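Local atomic coordinates of translation initiation factor 6 (Methanocaldococcus jannaschii, PDB entry 1G61), a protein that binds the 50S ribosomal subunit and keeps it from joining the 30S subunit to form the 70S initiation complex. Residues 111-122 with 135-144. Residues are numbered along the deposited sequence; the frame is centred on the assembly and turned at random.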
loop_
_atom_site.group_PDB
_atom_site.type_symbol
_atom_site.label_atom_id
_atom_site.label_comp_id
_atom_site.label_asym_id
_atom_site.label_seq_id
_atom_site.Cartn_x
_atom_site.Cartn_y
_atom_site.Cartn_z
ATOM N N ILE A 111 5.330 -3.538 -5.808
ATOM C CA ILE A 111 4.705 -4.699 -5.170
ATOM C C ILE A 111 3.312 -4.304 -4.688
ATOM O O ILE A 111 3.134 -3.194 -4.131
ATOM C CB ILE A 111 5.565 -5.168 -3.981
ATOM C CG1 ILE A 111 6.970 -5.571 -4.460
ATOM C CG2 ILE A 111 4.872 -6.294 -3.206
ATOM C CD1 ILE A 111 7.970 -5.817 -3.322
ATOM N N LEU A 112 2.379 -5.211 -4.847
ATOM C CA LEU A 112 0.995 -5.005 -4.438
ATOM C C LEU A 112 0.562 -6.226 -3.632
ATOM O O LEU A 112 0.540 -7.306 -4.219
ATOM C CB LEU A 112 0.146 -4.837 -5.685
ATOM C CG LEU A 112 -1.346 -4.639 -5.552
ATOM C CD1 LEU A 112 -1.652 -3.260 -4.968
ATOM C CD2 LEU A 112 -1.988 -4.771 -6.936
ATOM N N THR A 113 0.232 -6.092 -2.358
ATOM C CA THR A 113 -0.030 -7.261 -1.519
ATOM C C THR A 113 -1.188 -7.033 -0.582
ATOM O O THR A 113 -1.375 -5.930 -0.052
ATOM C CB THR A 113 1.231 -7.646 -0.732
ATOM O OG1 THR A 113 1.057 -8.965 -0.152
ATOM C CG2 THR A 113 1.595 -6.659 0.397
ATOM N N ASN A 114 -1.925 -8.127 -0.329
ATOM C CA ASN A 114 -2.784 -8.138 0.859
ATOM C C ASN A 114 -2.293 -9.295 1.739
ATOM O O ASN A 114 -1.110 -9.707 1.622
ATOM C CB ASN A 114 -4.269 -8.179 0.540
ATOM C CG ASN A 114 -4.706 -9.419 -0.206
ATOM O OD1 ASN A 114 -3.925 -10.369 -0.371
ATOM N ND2 ASN A 114 -5.976 -9.430 -0.649
ATOM N N ASP A 115 -3.125 -9.868 2.604
ATOM C CA ASP A 115 -2.691 -10.965 3.476
ATOM C C ASP A 115 -2.901 -12.328 2.827
ATOM O O ASP A 115 -2.674 -13.321 3.540
ATOM C CB ASP A 115 -3.473 -10.913 4.805
ATOM C CG ASP A 115 -3.119 -9.664 5.586
ATOM O OD1 ASP A 115 -2.095 -9.013 5.313
ATOM O OD2 ASP A 115 -3.892 -9.253 6.479
ATOM N N LYS A 116 -3.302 -12.364 1.556
ATOM C CA LYS A 116 -3.621 -13.591 0.843
ATOM C C LYS A 116 -2.853 -13.744 -0.458
ATOM O O LYS A 116 -2.766 -14.894 -0.927
ATOM C CB LYS A 116 -5.161 -13.707 0.555
ATOM C CG LYS A 116 -5.944 -13.776 1.875
ATOM C CD LYS A 116 -7.443 -13.699 1.699
ATOM C CE LYS A 116 -7.914 -12.277 1.475
ATOM N NZ LYS A 116 -9.403 -12.230 1.301
ATOM N N GLY A 117 -2.279 -12.675 -1.040
ATOM C CA GLY A 117 -1.564 -12.809 -2.338
ATOM C C GLY A 117 -0.822 -11.497 -2.614
ATOM O O GLY A 117 -1.156 -10.443 -2.056
ATOM N N ALA A 118 0.151 -11.632 -3.496
ATOM C CA ALA A 118 0.958 -10.465 -3.896
ATOM C C ALA A 118 1.316 -10.561 -5.358
ATOM O O ALA A 118 1.572 -11.658 -5.896
ATOM C CB ALA A 118 2.231 -10.410 -3.016
ATOM N N LEU A 119 1.357 -9.376 -5.987
ATOM C CA LEU A 119 1.808 -9.222 -7.362
ATOM C C LEU A 119 3.088 -8.370 -7.325
ATOM O O LEU A 119 3.163 -7.369 -6.611
ATOM C CB LEU A 119 0.740 -8.523 -8.204
ATOM C CG LEU A 119 0.989 -8.457 -9.705
ATOM C CD1 LEU A 119 0.902 -9.851 -10.349
ATOM C CD2 LEU A 119 -0.029 -7.520 -10.365
ATOM N N ILE A 120 4.107 -8.750 -8.116
ATOM C CA ILE A 120 5.367 -8.010 -8.121
ATOM C C ILE A 120 5.765 -7.738 -9.561
ATOM O O ILE A 120 5.567 -8.549 -10.485
ATOM C CB ILE A 120 6.503 -8.762 -7.375
ATOM C CG1 ILE A 120 7.005 -10.003 -8.137
ATOM C CG2 ILE A 120 6.085 -9.087 -5.952
ATOM C CD1 ILE A 120 8.214 -10.677 -7.505
ATOM N N SER A 121 6.406 -6.563 -9.715
ATOM C CA SER A 121 6.973 -6.201 -11.015
ATOM C C SER A 121 7.941 -7.261 -11.501
ATOM O O SER A 121 8.730 -7.814 -10.712
ATOM C CB SER A 121 7.762 -4.885 -10.849
ATOM O OG SER A 121 8.521 -4.647 -12.025
ATOM N N PRO A 122 7.972 -7.529 -12.817
ATOM C CA PRO A 122 9.007 -8.414 -13.353
ATOM C C PRO A 122 10.406 -7.932 -12.991
ATOM O O PRO A 122 11.327 -8.778 -12.906
ATOM C CB PRO A 122 8.805 -8.296 -14.889
ATOM C CG PRO A 122 7.340 -7.967 -15.024
ATOM C CD PRO A 122 7.083 -7.022 -13.872
ATOM N N LEU A 135 6.364 -11.972 3.105
ATOM C CA LEU A 135 4.917 -11.682 3.071
ATOM C C LEU A 135 4.084 -12.929 3.366
ATOM O O LEU A 135 2.910 -12.796 3.740
ATOM C CB LEU A 135 4.537 -11.095 1.730
ATOM C CG LEU A 135 5.187 -9.744 1.395
ATOM C CD1 LEU A 135 4.647 -9.268 0.045
ATOM C CD2 LEU A 135 4.950 -8.699 2.466
ATOM N N ASN A 136 4.658 -14.139 3.173
ATOM C CA ASN A 136 3.996 -15.380 3.526
ATOM C C ASN A 136 2.700 -15.549 2.773
ATOM O O ASN A 136 1.700 -16.037 3.332
ATOM C CB ASN A 136 3.763 -15.496 5.053
ATOM C CG ASN A 136 3.334 -16.884 5.488
ATOM O OD1 ASN A 136 2.503 -17.028 6.411
ATOM N ND2 ASN A 136 3.923 -17.862 4.870
ATOM N N VAL A 137 2.685 -15.198 1.490
ATOM C CA VAL A 137 1.547 -15.381 0.608
ATOM C C VAL A 137 2.038 -15.842 -0.775
ATOM O O VAL A 137 3.223 -15.741 -1.087
ATOM C CB VAL A 137 0.718 -14.108 0.420
ATOM C CG1 VAL A 137 0.067 -13.630 1.725
ATOM C CG2 VAL A 137 1.586 -12.988 -0.160
ATOM N N GLU A 138 1.085 -16.319 -1.558
ATOM C CA GLU A 138 1.383 -16.602 -2.952
ATOM C C GLU A 138 1.870 -15.341 -3.630
ATOM O O GLU A 138 1.167 -14.304 -3.495
ATOM C CB GLU A 138 0.086 -17.087 -3.623
ATOM C CG GLU A 138 0.305 -17.248 -5.151
ATOM C CD GLU A 138 -0.956 -17.422 -5.942
ATOM O OE1 GLU A 138 -2.085 -17.446 -5.392
ATOM O OE2 GLU A 138 -0.896 -17.610 -7.182
ATOM N N VAL A 139 2.961 -15.409 -4.375
ATOM C CA VAL A 139 3.483 -14.262 -5.150
ATOM C C VAL A 139 3.478 -14.602 -6.619
ATOM O O VAL A 139 3.909 -15.697 -7.002
ATOM C CB VAL A 139 4.929 -13.928 -4.700
ATOM C CG1 VAL A 139 5.532 -12.843 -5.591
ATOM C CG2 VAL A 139 4.907 -13.474 -3.229
ATOM N N GLU A 140 2.944 -13.712 -7.453
ATOM C CA GLU A 140 3.043 -13.863 -8.901
ATOM C C GLU A 140 3.695 -12.614 -9.490
ATOM O O GLU A 140 3.620 -11.515 -8.902
ATOM C CB GLU A 140 1.642 -14.021 -9.536
ATOM C CG GLU A 140 0.907 -15.244 -9.008
ATOM C CD GLU A 140 1.631 -16.544 -9.263
ATOM O OE1 GLU A 140 2.501 -16.626 -10.169
ATOM O OE2 GLU A 140 1.344 -17.554 -8.572
ATOM N N ILE A 141 4.326 -12.763 -10.646
ATOM C CA ILE A 141 4.973 -11.655 -11.339
ATOM C C ILE A 141 4.012 -11.132 -12.380
ATOM O O ILE A 141 3.365 -11.935 -13.101
ATOM C CB ILE A 141 6.287 -12.166 -11.974
ATOM C CG1 ILE A 141 7.336 -12.537 -10.908
ATOM C CG2 ILE A 141 6.771 -11.165 -12.992
ATOM C CD1 ILE A 141 8.453 -13.455 -11.386
ATOM N N GLY A 142 3.910 -9.806 -12.533
ATOM C CA GLY A 142 3.080 -9.331 -13.656
ATOM C C GLY A 142 2.978 -7.827 -13.620
ATOM O O GLY A 142 3.758 -7.146 -12.902
ATOM N N THR A 143 2.030 -7.316 -14.393
ATOM C CA THR A 143 1.820 -5.880 -14.602
ATOM C C THR A 143 0.373 -5.522 -14.281
ATOM O O THR A 143 -0.420 -6.430 -14.033
ATOM C CB THR A 143 2.147 -5.499 -16.056
ATOM O OG1 THR A 143 1.410 -6.373 -16.930
ATOM C CG2 THR A 143 3.616 -5.779 -16.371
ATOM N N ILE A 144 0.049 -4.239 -14.303
ATOM C CA ILE A 144 -1.313 -3.734 -14.183
ATOM C C ILE A 144 -1.530 -2.759 -15.318
ATOM O O ILE A 144 -0.796 -1.761 -15.358
ATOM C CB ILE A 144 -1.575 -3.041 -12.813
ATOM C CG1 ILE A 144 -1.427 -3.981 -11.640
ATOM C CG2 ILE A 144 -2.937 -2.321 -12.840
ATOM C CD1 ILE A 144 -2.653 -4.775 -11.312
HETATM O O HOH W 1 -1.407 -17.225 -0.351
#
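Ala-118 and Ile-120 bind Glu-138, Glu-140 and Gly-142 through four backbone hydrogen bonds, which pair strands 117-120 and 138-141 in parallel, their axes 4.7 Å apart at closest. At the N-terminal end of the pairing, a water donates to Lys-116 O and accepts from Glu-138 N.

On one face, Ile-120 crosses Val-139 at about a right angle, CG2 to CG1 3.8 Å. Ile-120 CG1 also meets Ile-141 CG1. Ala-118 CB packs on Val-137 CG2 at 3.9 Å and on Leu-135 CD1. That same leucine methyl meets Thr-113 tip to tip, 3.6 Å from OG1.

On the other face, Leu-119 turns CG anti to its backbone nitrogen (chi1 -172°), which carries both methyls toward residues 142-144: CD1 lies 3.7 Å from Gly-142 N and CD2 3.9 Å from Ile-144 CD1. Cutting this leucine back to an alanine is likely to open a gap beside Gly-142 and leave Ile-144 CD1 without this apolar partner.

The two strands and helix 128-135 form a beta-alpha-beta unit. Ile-120 and Val-139 touch that helix, through Ile-131 and through Lys-128 and Glu-132. Across the sheet, Ile-144 and Glu-140 touch helix 169-179. Strand 111-113 pairs antiparallel with 117-120, which makes 117-120 the middle strand.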